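Long-range contact in apoptosis regulator Bcl-2 homolog (Murid herpesvirus 4, PDB 4MI8), which blocks host cell apoptosis and starvation-induced autophagy, the latter by binding Beclin 1, and so supports latent and chronic viral infection: residues S40-H52 and G87-V99. Residues are numbered along the deposited sequence; the frame is centred on the assembly and turned at random.
Sequences SKIITLTQEFRRH and GRIVGFFDVGRYV
R50 grips D94 side-on with two nitrogens, forming a salt bridge. Its NE donates to D94 OD2 (2.6 Å, N-H...O 163°) in the guanidinium plane, and meets the syn side of the carboxylate somewhat out of its plane. R50 NH2 reaches D94 OD1 at 2.8 Å along a more bent path, from above the carboxylate plane. On the opposite face of that plane OD1 also receives NH2 of R97, one turn further along its own helix, at 3.0 Å. The guanidinium groups of R50 and R97 stack offset, their planes clearly tilted, with centres 4.1 Å apart; the shared carboxylate probably offsets their like charges. Bends at chi2 (78°) and chi3 of R50 turn the NE edge of its guanidinium to the carboxylate. A hydrogen bond from Y61 to OD2 adds a further partner to this buried acid, and Q47 CG covers the other face of the R97 guanidinium.

Segments 40-52 and 87-99, from helices 33-56 and 86-103 of the all-helical Bcl-2 fold, cross almost perpendicularly (-93°) with their axes 8.7 Å apart at closest approach. T46 is the knob at the crossing, set among V90, F93, D94 and R97. With its OG1 between the backbone N and carbonyl carbon, the hydroxyl bonds back to I43 O and the methyl CG2 faces F93 CB.

On one flank, the F49 ring fits among G87, V90, G91 and D94. G91 has no side chain, so its CA comes over the ring face, 3.7 Å from the centroid, in a CH-pi contact. F49 and R88 also touch the bound Beclin 1 peptide, which places this flank beside the BH3-binding groove. Toward the other end, I42 CG2 lies over the face of F93, whose ring meets F18 of helix 8-23 edge-to-face.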
loop_
_atom_site.group_PDB
_atom_site.type_symbol
_atom_site.label_atom_id
_atom_site.label_comp_id
_atom_site.label_asym_id
_atom_site.label_seq_id
_atom_site.Cartn_x
_atom_site.Cartn_y
_atom_site.Cartn_z
ATOM N N SER A 40 -9.589 -1.529 7.169
ATOM C CA SER A 40 -10.306 -0.296 6.917
ATOM C C SER A 40 -9.429 0.895 7.305
ATOM O O SER A 40 -9.436 1.986 6.657
ATOM C CB SER A 40 -11.630 -0.326 7.724
ATOM O OG SER A 40 -12.250 0.995 7.575
ATOM N N LYS A 41 -8.633 0.711 8.358
ATOM C CA LYS A 41 -7.794 1.788 8.752
ATOM C C LYS A 41 -6.772 2.103 7.605
ATOM O O LYS A 41 -6.562 3.259 7.216
ATOM C CB LYS A 41 -7.058 1.432 9.997
ATOM C CG LYS A 41 -5.801 2.261 10.151
ATOM C CD LYS A 41 -5.212 1.883 11.498
ATOM C CE LYS A 41 -4.022 2.792 11.767
ATOM N NZ LYS A 41 -3.696 2.902 13.206
ATOM N N ILE A 42 -6.186 1.065 7.022
ATOM C CA ILE A 42 -5.195 1.279 5.984
ATOM C C ILE A 42 -5.871 1.783 4.716
ATOM O O ILE A 42 -5.349 2.683 4.095
ATOM C CB ILE A 42 -4.431 -0.000 5.718
ATOM C CG1 ILE A 42 -3.587 -0.305 6.977
ATOM C CG2 ILE A 42 -3.476 0.170 4.471
ATOM C CD1 ILE A 42 -3.167 -1.766 6.887
ATOM N N ILE A 43 -7.049 1.272 4.342
ATOM C CA ILE A 43 -7.673 1.796 3.128
ATOM C C ILE A 43 -7.983 3.284 3.348
ATOM O O ILE A 43 -7.702 4.100 2.466
ATOM C CB ILE A 43 -9.000 1.120 2.797
ATOM C CG1 ILE A 43 -8.784 -0.337 2.428
ATOM C CG2 ILE A 43 -9.720 1.934 1.699
ATOM C CD1 ILE A 43 -10.050 -1.179 2.315
ATOM N N THR A 44 -8.495 3.655 4.521
ATOM C CA THR A 44 -8.814 5.104 4.815
ATOM C C THR A 44 -7.521 5.975 4.725
ATOM O O THR A 44 -7.531 7.024 4.118
ATOM C CB THR A 44 -9.385 5.232 6.207
ATOM O OG1 THR A 44 -10.551 4.457 6.269
ATOM C CG2 THR A 44 -9.659 6.578 6.552
ATOM N N LEU A 45 -6.389 5.537 5.299
ATOM C CA LEU A 45 -5.142 6.326 5.167
ATOM C C LEU A 45 -4.798 6.463 3.676
ATOM O O LEU A 45 -4.466 7.551 3.184
ATOM C CB LEU A 45 -3.975 5.700 5.962
ATOM C CG LEU A 45 -4.313 5.653 7.479
ATOM C CD1 LEU A 45 -3.351 4.810 8.323
ATOM C CD2 LEU A 45 -4.445 7.059 7.994
ATOM N N THR A 46 -4.898 5.359 2.914
ATOM C CA THR A 46 -4.563 5.463 1.478
ATOM C C THR A 46 -5.463 6.427 0.750
ATOM O O THR A 46 -5.016 7.131 -0.146
ATOM C CB THR A 46 -4.475 4.099 0.713
ATOM O OG1 THR A 46 -5.753 3.457 0.639
ATOM C CG2 THR A 46 -3.436 3.089 1.340
ATOM N N GLN A 47 -6.736 6.479 1.110
ATOM C CA GLN A 47 -7.638 7.408 0.455
ATOM C C GLN A 47 -7.267 8.827 0.787
ATOM O O GLN A 47 -7.327 9.698 -0.075
ATOM C CB GLN A 47 -9.081 7.078 0.823
ATOM C CG GLN A 47 -9.595 5.807 0.106
ATOM C CD GLN A 47 -10.913 5.312 0.668
ATOM O OE1 GLN A 47 -11.154 5.451 1.873
ATOM N NE2 GLN A 47 -11.775 4.694 -0.183
ATOM N N GLU A 48 -6.846 9.066 2.000
ATOM C CA GLU A 48 -6.408 10.404 2.397
ATOM C C GLU A 48 -5.125 10.789 1.653
ATOM O O GLU A 48 -4.966 11.922 1.146
ATOM C CB GLU A 48 -6.065 10.421 3.869
ATOM C CG GLU A 48 -7.211 10.654 4.771
ATOM C CD GLU A 48 -7.929 11.974 4.434
ATOM O OE1 GLU A 48 -7.317 13.049 4.597
ATOM O OE2 GLU A 48 -9.114 11.945 3.992
ATOM N N PHE A 49 -4.205 9.826 1.574
ATOM C CA PHE A 49 -2.925 10.064 0.874
ATOM C C PHE A 49 -3.218 10.345 -0.635
ATOM O O PHE A 49 -2.685 11.268 -1.226
ATOM C CB PHE A 49 -2.098 8.821 1.019
ATOM C CG PHE A 49 -0.770 8.869 0.306
ATOM C CD1 PHE A 49 -0.689 8.576 -1.082
ATOM C CD2 PHE A 49 0.445 9.098 1.053
ATOM C CE1 PHE A 49 0.571 8.579 -1.710
ATOM C CE2 PHE A 49 1.685 9.088 0.392
ATOM C CZ PHE A 49 1.757 8.846 -0.990
ATOM N N ARG A 50 -4.079 9.571 -1.252
ATOM C CA ARG A 50 -4.499 9.818 -2.664
ATOM C C ARG A 50 -5.163 11.172 -2.904
ATOM O O ARG A 50 -4.918 11.783 -3.938
ATOM C CB ARG A 50 -5.440 8.699 -3.136
ATOM C CG ARG A 50 -5.704 8.762 -4.641
ATOM C CD ARG A 50 -4.505 8.196 -5.439
ATOM N NE ARG A 50 -4.327 6.736 -5.179
ATOM C CZ ARG A 50 -5.029 5.781 -5.780
ATOM N NH1 ARG A 50 -5.883 6.142 -6.768
ATOM N NH2 ARG A 50 -4.853 4.467 -5.496
ATOM N N ARG A 51 -5.945 11.687 -1.940
ATOM C CA ARG A 51 -6.551 13.010 -2.099
ATOM C C ARG A 51 -5.467 14.094 -2.158
ATOM O O ARG A 51 -5.559 15.032 -2.918
ATOM C CB ARG A 51 -7.447 13.376 -0.939
ATOM C CG ARG A 51 -8.844 12.830 -0.981
ATOM C CD ARG A 51 -9.624 13.304 0.253
ATOM N NE ARG A 51 -9.982 14.735 0.200
ATOM C CZ ARG A 51 -11.050 15.219 -0.437
ATOM N NH1 ARG A 51 -11.860 14.384 -1.083
ATOM N NH2 ARG A 51 -11.309 16.531 -0.432
ATOM N N HIS A 52 -4.420 13.953 -1.370
ATOM C CA HIS A 52 -3.326 14.957 -1.487
ATOM C C HIS A 52 -2.590 14.822 -2.795
ATOM O O HIS A 52 -2.253 15.808 -3.413
ATOM C CB HIS A 52 -2.310 14.777 -0.359
ATOM C CG HIS A 52 -2.859 15.059 1.007
ATOM N ND1 HIS A 52 -3.115 16.317 1.444
ATOM C CD2 HIS A 52 -3.124 14.224 2.058
ATOM C CE1 HIS A 52 -3.589 16.278 2.693
ATOM N NE2 HIS A 52 -3.612 14.999 3.075
ATOM N N GLY A 87 3.984 7.605 6.753
ATOM C CA GLY A 87 3.470 8.217 5.559
ATOM C C GLY A 87 4.022 7.548 4.322
ATOM O O GLY A 87 3.299 7.425 3.294
ATOM N N ARG A 88 5.310 7.128 4.363
ATOM C CA ARG A 88 5.870 6.342 3.232
ATOM C C ARG A 88 5.197 4.986 3.178
ATOM O O ARG A 88 4.806 4.443 2.105
ATOM C CB ARG A 88 7.397 6.206 3.334
ATOM C CG ARG A 88 8.207 7.501 3.305
ATOM C CD ARG A 88 7.966 8.293 2.010
ATOM N NE ARG A 88 8.681 9.576 2.086
ATOM C CZ ARG A 88 9.966 9.727 1.720
ATOM N NH1 ARG A 88 10.666 8.686 1.234
ATOM N NH2 ARG A 88 10.560 10.917 1.834
ATOM N N ILE A 89 5.044 4.377 4.334
ATOM C CA ILE A 89 4.220 3.173 4.353
ATOM C C ILE A 89 2.783 3.343 3.771
ATOM O O ILE A 89 2.287 2.460 3.007
ATOM C CB ILE A 89 4.146 2.624 5.760
ATOM C CG1 ILE A 89 5.625 2.337 6.169
ATOM C CG2 ILE A 89 3.200 1.390 5.764
ATOM C CD1 ILE A 89 5.821 1.773 7.553
ATOM N N VAL A 90 2.092 4.435 4.099
ATOM C CA VAL A 90 0.772 4.554 3.561
ATOM C C VAL A 90 0.854 4.668 2.025
ATOM O O VAL A 90 0.077 4.104 1.326
ATOM C CB VAL A 90 0.108 5.833 4.099
ATOM C CG1 VAL A 90 -1.188 6.137 3.316
ATOM C CG2 VAL A 90 -0.088 5.714 5.607
ATOM N N GLY A 91 1.830 5.388 1.505
ATOM C CA GLY A 91 2.064 5.471 0.048
ATOM C C GLY A 91 2.291 4.082 -0.594
ATOM O O GLY A 91 1.786 3.803 -1.713
ATOM N N PHE A 92 3.093 3.235 0.088
ATOM C CA PHE A 92 3.336 1.847 -0.307
ATOM C C PHE A 92 1.973 1.110 -0.467
ATOM O O PHE A 92 1.687 0.379 -1.467
ATOM C CB PHE A 92 4.259 1.248 0.770
ATOM C CG PHE A 92 4.273 -0.276 0.854
ATOM C CD1 PHE A 92 3.364 -0.932 1.645
ATOM C CD2 PHE A 92 5.351 -1.019 0.304
ATOM C CE1 PHE A 92 3.464 -2.317 1.842
ATOM C CE2 PHE A 92 5.436 -2.410 0.470
ATOM C CZ PHE A 92 4.483 -3.063 1.254
ATOM N N PHE A 93 1.124 1.272 0.525
ATOM C CA PHE A 93 -0.149 0.583 0.412
ATOM C C PHE A 93 -0.983 1.183 -0.675
ATOM O O PHE A 93 -1.799 0.471 -1.255
ATOM C CB PHE A 93 -0.907 0.593 1.760
ATOM C CG PHE A 93 -0.464 -0.514 2.705
ATOM C CD1 PHE A 93 -0.809 -1.856 2.433
ATOM C CD2 PHE A 93 0.351 -0.228 3.851
ATOM C CE1 PHE A 93 -0.367 -2.869 3.282
ATOM C CE2 PHE A 93 0.826 -1.295 4.706
ATOM C CZ PHE A 93 0.476 -2.583 4.429
ATOM N N ASP A 94 -0.873 2.492 -0.932
ATOM C CA ASP A 94 -1.782 3.101 -1.965
ATOM C C ASP A 94 -1.302 2.685 -3.306
ATOM O O ASP A 94 -2.088 2.603 -4.280
ATOM C CB ASP A 94 -1.701 4.632 -1.934
ATOM C CG ASP A 94 -2.801 5.286 -2.737
ATOM O OD1 ASP A 94 -3.914 4.692 -2.830
ATOM O OD2 ASP A 94 -2.614 6.431 -3.257
ATOM N N VAL A 95 0.026 2.516 -3.440
ATOM C CA VAL A 95 0.498 1.911 -4.722
ATOM C C VAL A 95 -0.104 0.526 -4.949
ATOM O O VAL A 95 -0.642 0.220 -6.064
ATOM C CB VAL A 95 2.022 1.871 -4.813
ATOM C CG1 VAL A 95 2.433 0.962 -5.968
ATOM C CG2 VAL A 95 2.556 3.343 -4.846
ATOM N N GLY A 96 -0.066 -0.318 -3.906
ATOM C CA GLY A 96 -0.672 -1.679 -4.024
ATOM C C GLY A 96 -2.187 -1.577 -4.276
ATOM O O GLY A 96 -2.748 -2.402 -5.006
ATOM N N ARG A 97 -2.868 -0.593 -3.672
ATOM C CA ARG A 97 -4.289 -0.429 -3.910
ATOM C C ARG A 97 -4.570 -0.030 -5.341
ATOM O O ARG A 97 -5.545 -0.502 -5.918
ATOM C CB ARG A 97 -4.890 0.626 -2.993
ATOM C CG ARG A 97 -6.380 0.824 -3.213
ATOM C CD ARG A 97 -7.066 1.791 -2.198
ATOM N NE ARG A 97 -6.560 3.163 -2.316
ATOM C CZ ARG A 97 -7.297 4.195 -2.778
ATOM N NH1 ARG A 97 -8.566 4.042 -3.122
ATOM N NH2 ARG A 97 -6.809 5.417 -2.826
ATOM N N TYR A 98 -3.724 0.867 -5.898
ATOM C CA TYR A 98 -3.850 1.288 -7.288
ATOM C C TYR A 98 -3.726 0.039 -8.173
ATOM O O TYR A 98 -4.607 -0.199 -8.990
ATOM C CB TYR A 98 -2.751 2.282 -7.717
ATOM C CG TYR A 98 -2.992 2.787 -9.156
ATOM C CD1 TYR A 98 -3.862 3.868 -9.388
ATOM C CD2 TYR A 98 -2.391 2.172 -10.286
ATOM C CE1 TYR A 98 -4.134 4.336 -10.680
ATOM C CE2 TYR A 98 -2.650 2.644 -11.590
ATOM C CZ TYR A 98 -3.526 3.735 -11.767
ATOM O OH TYR A 98 -3.850 4.267 -13.008
ATOM N N VAL A 99 -2.627 -0.712 -8.050
ATOM C CA VAL A 99 -2.427 -1.902 -8.871
ATOM C C VAL A 99 -3.694 -2.807 -8.842
ATOM O O VAL A 99 -4.296 -3.069 -9.899
ATOM C CB VAL A 99 -1.209 -2.728 -8.461
ATOM C CG1 VAL A 99 -1.155 -4.002 -9.313
ATOM C CG2 VAL A 99 0.052 -1.914 -8.638
#